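Local coordinates for fatty acid binding protein homolog (Echinococcus granulosus, PDB 1O8V) that binds fatty acids such as palmitate inside a beta-barrel and has been implicated in the uptake, storage and transport of lipids, at residues 19-24 against 33-38; 51-56 against 93-98. All coordinates share one frame; numbering follows the deposited sequence.

Contact 1: residues 19-24 against 33-38; sequences KIMERL and MGNLVK. With PLM (palmitic acid), chain B.
Glu22 and Asn35 are joined across the contact by one water. It donates to Glu22 OE2 at 2.7 Å and accepts from Asn35 ND2 at a longer 3.3 Å. The residues belong to helices 17-24 and 28-36, the helix-turn-helix lid of the fatty-acid-binding protein beta-barrel. No direct hydrogen bond joins the two segments. On the lipid side of the water bridge, Met21 reaches from helix 17-24 to helix 28-36. Its chain is extended at chi2 and turns at chi3 (-70°). This brings the methyl CE up to the amide of Asn35, and Met21 CE lies 3.3 Å from Asn35 OD1. The sulfur lies closer to the ligand. Met21 SD is 3.6 Å from CB of palmitic acid and 4.0 Å from Gly34 CA. Gly34 has no side chain, which leaves room for the thioether and lets the backbone approach the lipid: Gly34 CA is 3.6 Å from CD of the fatty acid. The two helices thus line the outer part of the pocket, while Arg108, Arg128 and Tyr130 bind the carboxylate deeper in the barrel. Past the second helix, the methyl Val37 CG2 presses on the tail end of the palmitate, 3.3 Å from its CF.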
loop_
_atom_site.group_PDB
_atom_site.type_symbol
_atom_site.label_atom_id
_atom_site.label_comp_id
_atom_site.label_asym_id
_atom_site.label_seq_id
_atom_site.Cartn_x
_atom_site.Cartn_y
_atom_site.Cartn_z
ATOM N N LYS A 19 1.723 13.051 -7.322
ATOM C CA LYS A 19 1.902 14.053 -6.288
ATOM C C LYS A 19 2.435 13.470 -4.982
ATOM O O LYS A 19 3.244 14.100 -4.333
ATOM C CB LYS A 19 0.613 14.829 -6.069
ATOM C CG LYS A 19 0.159 15.476 -7.360
ATOM C CD LYS A 19 -1.117 16.223 -7.202
ATOM C CE LYS A 19 -1.327 17.189 -8.340
ATOM N NZ LYS A 19 -2.452 18.117 -8.041
ATOM N N ILE A 20 2.011 12.252 -4.623
ATOM C CA ILE A 20 2.524 11.570 -3.434
ATOM C C ILE A 20 4.021 11.305 -3.603
ATOM O O ILE A 20 4.823 11.601 -2.719
ATOM C CB ILE A 20 1.777 10.218 -3.222
ATOM C CG1 ILE A 20 0.343 10.457 -2.745
ATOM C CG2 ILE A 20 2.517 9.334 -2.237
ATOM C CD1 ILE A 20 0.217 11.050 -1.361
ATOM N N MET A 21 4.388 10.718 -4.739
ATOM C CA MET A 21 5.796 10.405 -4.972
ATOM C C MET A 21 6.668 11.668 -4.969
ATOM O O MET A 21 7.790 11.647 -4.488
ATOM C CB MET A 21 5.953 9.653 -6.310
ATOM C CG MET A 21 5.423 8.226 -6.292
ATOM S SD MET A 21 5.834 7.288 -7.775
ATOM C CE MET A 21 4.806 8.113 -8.976
ATOM N N GLU A 22 6.155 12.740 -5.557
ATOM C CA GLU A 22 6.874 14.009 -5.616
ATOM C C GLU A 22 7.143 14.516 -4.195
ATOM O O GLU A 22 8.252 14.902 -3.859
ATOM C CB GLU A 22 6.075 15.032 -6.456
ATOM C CG GLU A 22 6.092 14.694 -7.953
ATOM C CD GLU A 22 4.960 15.248 -8.812
ATOM O OE1 GLU A 22 4.179 16.082 -8.336
ATOM O OE2 GLU A 22 4.888 14.829 -10.003
ATOM N N ARG A 23 6.132 14.450 -3.336
ATOM C CA ARG A 23 6.285 14.924 -1.960
ATOM C C ARG A 23 7.255 14.086 -1.143
ATOM O O ARG A 23 7.917 14.593 -0.255
ATOM C CB ARG A 23 4.910 14.977 -1.256
ATOM C CG ARG A 23 4.888 15.659 0.086
ATOM C CD ARG A 23 5.319 17.120 0.062
ATOM N NE ARG A 23 4.420 17.896 -0.756
ATOM C CZ ARG A 23 3.340 18.519 -0.303
ATOM N NH1 ARG A 23 3.036 18.490 0.989
ATOM N NH2 ARG A 23 2.549 19.165 -1.157
ATOM N N LEU A 24 7.311 12.797 -1.445
ATOM C CA LEU A 24 8.181 11.850 -0.724
ATOM C C LEU A 24 9.630 11.864 -1.215
ATOM O O LEU A 24 10.493 11.202 -0.618
ATOM C CB LEU A 24 7.623 10.442 -0.840
ATOM C CG LEU A 24 6.342 10.170 -0.064
ATOM C CD1 LEU A 24 5.752 8.812 -0.426
ATOM C CD2 LEU A 24 6.606 10.308 1.423
ATOM N N MET A 33 8.244 5.322 -13.721
ATOM C CA MET A 33 7.815 3.933 -13.557
ATOM C C MET A 33 6.565 3.849 -12.690
ATOM O O MET A 33 5.599 3.182 -13.045
ATOM C CB MET A 33 8.925 3.114 -12.914
ATOM C CG MET A 33 8.545 1.661 -12.648
ATOM S SD MET A 33 8.599 0.555 -14.074
ATOM C CE MET A 33 9.434 1.561 -15.364
ATOM N N GLY A 34 6.576 4.532 -11.553
ATOM C CA GLY A 34 5.482 4.460 -10.608
ATOM C C GLY A 34 4.161 4.924 -11.197
ATOM O O GLY A 34 3.106 4.435 -10.803
ATOM N N ASN A 35 4.221 5.857 -12.140
ATOM C CA ASN A 35 3.023 6.412 -12.751
ATOM C C ASN A 35 2.462 5.491 -13.854
ATOM O O ASN A 35 1.290 5.629 -14.252
ATOM C CB ASN A 35 3.316 7.826 -13.301
ATOM C CG ASN A 35 3.402 8.899 -12.191
ATOM O OD1 ASN A 35 2.591 8.896 -11.266
ATOM N ND2 ASN A 35 4.370 9.837 -12.301
ATOM N N LEU A 36 3.301 4.593 -14.349
ATOM C CA LEU A 36 2.932 3.679 -15.435
ATOM C C LEU A 36 2.307 2.384 -14.902
ATOM O O LEU A 36 1.352 1.842 -15.478
ATOM C CB LEU A 36 4.166 3.333 -16.309
ATOM C CG LEU A 36 4.603 4.256 -17.451
ATOM C CD1 LEU A 36 5.966 3.856 -17.997
ATOM C CD2 LEU A 36 3.562 4.307 -18.562
ATOM N N VAL A 37 2.847 1.877 -13.803
ATOM C CA VAL A 37 2.553 0.495 -13.411
ATOM C C VAL A 37 1.193 0.324 -12.741
ATOM O O VAL A 37 0.642 1.231 -12.105
ATOM C CB VAL A 37 3.690 -0.124 -12.556
ATOM C CG1 VAL A 37 5.025 -0.072 -13.302
ATOM C CG2 VAL A 37 3.791 0.524 -11.204
ATOM N N LYS A 38 0.633 -0.866 -12.940
ATOM C CA LYS A 38 -0.673 -1.245 -12.415
ATOM C C LYS A 38 -0.471 -2.559 -11.669
ATOM O O LYS A 38 -0.636 -3.651 -12.244
ATOM C CB LYS A 38 -1.691 -1.411 -13.540
ATOM C CG LYS A 38 -1.891 -0.184 -14.400
ATOM C CD LYS A 38 -2.828 -0.467 -15.576
ATOM C CE LYS A 38 -2.730 0.610 -16.634
ATOM N NZ LYS A 38 -3.931 0.629 -17.518
HETATM C C1 PLM B . -1.233 0.873 -2.725
HETATM O O1 PLM B . -1.744 0.929 -3.911
HETATM O O2 PLM B . -1.441 -0.232 -2.038
HETATM C C2 PLM B . -0.446 2.072 -2.203
HETATM C C3 PLM B . 0.954 1.707 -1.733
HETATM C C4 PLM B . 1.718 2.999 -1.429
HETATM C C5 PLM B . 3.088 2.686 -0.840
HETATM C C6 PLM B . 3.854 3.939 -0.386
HETATM C C7 PLM B . 4.228 4.939 -1.484
HETATM C C8 PLM B . 5.589 4.605 -2.043
HETATM C C9 PLM B . 5.996 5.435 -3.249
HETATM C CA PLM B . 6.912 4.624 -4.147
HETATM C CB PLM B . 6.455 4.554 -5.580
HETATM C CC PLM B . 7.303 3.640 -6.463
HETATM C CD PLM B . 6.451 2.932 -7.494
HETATM C CE PLM B . 6.094 1.494 -7.156
HETATM C CF PLM B . 5.115 0.932 -8.183
HETATM C CG PLM B . 4.690 -0.509 -7.917
HETATM O O HOH W 1 5.792 12.497 -10.987
#

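Contact 2: residues 51-56 against 93-98; sequences YKMRSE and MKHEQD
Met53 of strand 50-56 reaches across to Met93 and His95 of strand 92-98. These three buried side chains make the whole contact, and no hydrogen bond joins the two segments. Met53 is involved in both meetings. Its CG lies beside the backbone N (chi1 -73°), the chain runs out straight at chi2, and a bend at chi3 (-74°) turns the methyl toward His95. Met53 CE then stands 3.8 Å from His95 ND1 and 4.0 Å from His95 CE1. The two side chains point at each other across the barrel interior, and the methyl meets the ring obliquely. The sulfur of Met53 meets the other methionine. Met53 SD and Met93 SD are 4.0 Å apart, an apolar contact in which the two bent thioethers pass each other, running opposite ways.

The strands are not neighbours in the sheet. Strand 50-56 pairs with strand 40-47 and with the short strands 61-62 and 66-67, whereas strand 92-98 lies between strands 81-89 and 103-111. The closest CA pair, Met53 and His95, is still 11.5 Å apart. The three side chains therefore meet in the interior of the antiparallel beta-barrel of the calycin superfamily, whose interior holds the lipid.

His95 CG is anti to the backbone N (chi1 179°), which extends the imidazole into the barrel. There His95 NE2 is hydrogen-bonded to Glu74 OE1, and His95 ND1 to NH1 of Arg108, a palmitate-binding residue. These two bonds would fix the rotation of the ring that Met53 CE touches. Both methionines also touch the Arg108 side chain, while Met53 rests on Ile86 as well and Met93 on Phe5.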
loop_
_atom_site.group_PDB
_atom_site.type_symbol
_atom_site.label_atom_id
_atom_site.label_comp_id
_atom_site.label_asym_id
_atom_site.label_seq_id
_atom_site.Cartn_x
_atom_site.Cartn_y
_atom_site.Cartn_z
ATOM N N TYR A 51 0.188 -11.943 8.681
ATOM C CA TYR A 51 -0.360 -11.742 7.348
ATOM C C TYR A 51 0.775 -11.336 6.419
ATOM O O TYR A 51 1.782 -10.823 6.868
ATOM C CB TYR A 51 -1.412 -10.622 7.342
ATOM C CG TYR A 51 -2.608 -10.971 8.186
ATOM C CD1 TYR A 51 -2.648 -10.639 9.535
ATOM C CD2 TYR A 51 -3.653 -11.698 7.651
ATOM C CE1 TYR A 51 -3.748 -10.999 10.321
ATOM C CE2 TYR A 51 -4.755 -12.060 8.432
ATOM C CZ TYR A 51 -4.784 -11.712 9.747
ATOM O OH TYR A 51 -5.877 -12.081 10.507
ATOM N N LYS A 52 0.594 -11.554 5.127
ATOM C CA LYS A 52 1.520 -11.026 4.115
ATOM C C LYS A 52 0.765 -10.200 3.094
ATOM O O LYS A 52 -0.338 -10.563 2.696
ATOM C CB LYS A 52 2.246 -12.182 3.410
ATOM C CG LYS A 52 3.252 -11.772 2.359
ATOM C CD LYS A 52 3.753 -12.979 1.578
ATOM C CE LYS A 52 4.700 -13.845 2.392
ATOM N NZ LYS A 52 5.520 -14.671 1.459
ATOM N N MET A 53 1.343 -9.068 2.680
ATOM C CA MET A 53 0.912 -8.376 1.468
ATOM C C MET A 53 2.030 -8.447 0.456
ATOM O O MET A 53 3.171 -8.109 0.782
ATOM C CB MET A 53 0.580 -6.901 1.744
ATOM C CG MET A 53 -0.693 -6.708 2.498
ATOM S SD MET A 53 -1.195 -4.923 2.595
ATOM C CE MET A 53 -0.001 -4.300 3.794
ATOM N N ARG A 54 1.697 -8.897 -0.750
ATOM C CA ARG A 54 2.628 -8.998 -1.877
ATOM C C ARG A 54 2.110 -8.141 -3.032
ATOM O O ARG A 54 0.920 -8.148 -3.341
ATOM C CB ARG A 54 2.792 -10.467 -2.328
ATOM C CG ARG A 54 3.722 -10.672 -3.541
ATOM C CD ARG A 54 3.970 -12.144 -3.874
ATOM N NE ARG A 54 4.965 -12.800 -3.004
ATOM C CZ ARG A 54 5.125 -14.128 -2.935
ATOM N NH1 ARG A 54 4.407 -14.940 -3.694
ATOM N NH2 ARG A 54 6.016 -14.669 -2.107
ATOM N N SER A 55 2.992 -7.352 -3.623
ATOM C CA SER A 55 2.662 -6.507 -4.755
ATOM C C SER A 55 3.544 -6.901 -5.920
ATOM O O SER A 55 4.774 -6.868 -5.799
ATOM C CB SER A 55 2.865 -5.039 -4.386
ATOM O OG SER A 55 2.546 -4.188 -5.470
ATOM N N GLU A 56 2.910 -7.293 -7.028
ATOM C CA GLU A 56 3.582 -7.759 -8.240
ATOM C C GLU A 56 3.365 -6.741 -9.352
ATOM O O GLU A 56 2.240 -6.338 -9.613
ATOM C CB GLU A 56 2.994 -9.107 -8.686
ATOM C CG GLU A 56 3.193 -10.259 -7.705
ATOM C CD GLU A 56 2.545 -11.557 -8.177
ATOM O OE1 GLU A 56 1.487 -11.492 -8.844
ATOM O OE2 GLU A 56 3.111 -12.633 -7.889
ATOM N N MET A 93 -8.248 -0.894 6.873
ATOM C CA MET A 93 -6.867 -1.205 7.154
ATOM C C MET A 93 -6.105 0.119 7.187
ATOM O O MET A 93 -6.115 0.858 6.207
ATOM C CB MET A 93 -6.297 -2.157 6.111
ATOM C CG MET A 93 -4.881 -2.592 6.473
ATOM S SD MET A 93 -3.855 -3.333 5.181
ATOM C CE MET A 93 -5.038 -4.442 4.486
ATOM N N LYS A 94 -5.429 0.373 8.306
ATOM C CA LYS A 94 -4.646 1.577 8.517
ATOM C C LYS A 94 -3.181 1.172 8.534
ATOM O O LYS A 94 -2.736 0.419 9.398
ATOM C CB LYS A 94 -5.054 2.263 9.827
ATOM C CG LYS A 94 -6.484 2.792 9.821
ATOM C CD LYS A 94 -6.940 3.171 11.200
ATOM C CE LYS A 94 -6.610 4.612 11.540
ATOM N NZ LYS A 94 -6.971 4.878 12.967
ATOM N N HIS A 95 -2.419 1.711 7.602
ATOM C CA HIS A 95 -1.037 1.337 7.384
ATOM C C HIS A 95 -0.218 2.639 7.344
ATOM O O HIS A 95 -0.305 3.400 6.396
ATOM C CB HIS A 95 -0.977 0.586 6.057
ATOM C CG HIS A 95 0.386 0.124 5.632
ATOM N ND1 HIS A 95 0.569 -0.567 4.452
ATOM C CD2 HIS A 95 1.618 0.223 6.203
ATOM C CE1 HIS A 95 1.849 -0.831 4.291
ATOM N NE2 HIS A 95 2.505 -0.393 5.346
ATOM N N GLU A 96 0.554 2.902 8.404
ATOM C CA GLU A 96 1.453 4.060 8.422
ATOM C C GLU A 96 2.879 3.663 8.076
ATOM O O GLU A 96 3.307 2.564 8.393
ATOM C CB GLU A 96 1.467 4.772 9.769
ATOM C CG GLU A 96 2.033 3.904 10.883
ATOM C CD GLU A 96 1.972 4.579 12.246
ATOM O OE1 GLU A 96 0.901 4.655 12.891
ATOM O OE2 GLU A 96 3.059 5.010 12.675
ATOM N N GLN A 97 3.612 4.587 7.471
ATOM C CA GLN A 97 5.017 4.394 7.085
ATOM C C GLN A 97 5.786 5.662 7.424
ATOM O O GLN A 97 5.608 6.691 6.764
ATOM C CB GLN A 97 5.158 4.133 5.588
ATOM C CG GLN A 97 4.464 2.903 5.080
ATOM C CD GLN A 97 4.481 2.804 3.604
ATOM O OE1 GLN A 97 4.310 3.812 2.907
ATOM N NE2 GLN A 97 4.575 1.576 3.098
ATOM N N ASP A 98 6.653 5.605 8.427
ATOM C CA ASP A 98 7.445 6.756 8.849
ATOM C C ASP A 98 8.856 6.614 8.295
ATOM O O ASP A 98 9.595 5.711 8.692
ATOM C CB ASP A 98 7.467 6.788 10.386
ATOM C CG ASP A 98 8.385 7.826 10.936
ATOM O OD1 ASP A 98 8.729 8.782 10.206
ATOM O OD2 ASP A 98 8.770 7.740 12.131
#

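Both segments of contact 1 come earlier in the chain than those of contact 2. The centres of the two contacts lie about 17 Å apart. Their nearest atoms are about 5 Å apart and do not touch. They share no helix or strand. Contact 1 joins the two helices of the lid, whereas contact 2 joins two strands that are not paired in the barrel sheet. The bound palmitate touches Met21, Gly34 and Val37 of contact 1. In segment 93-98 it touches Gln97, while the His95 side chain stays about 6 Å from it (nearest atoms). Arg108, which binds the lipid, is hydrogen-bonded to His95 of contact 2.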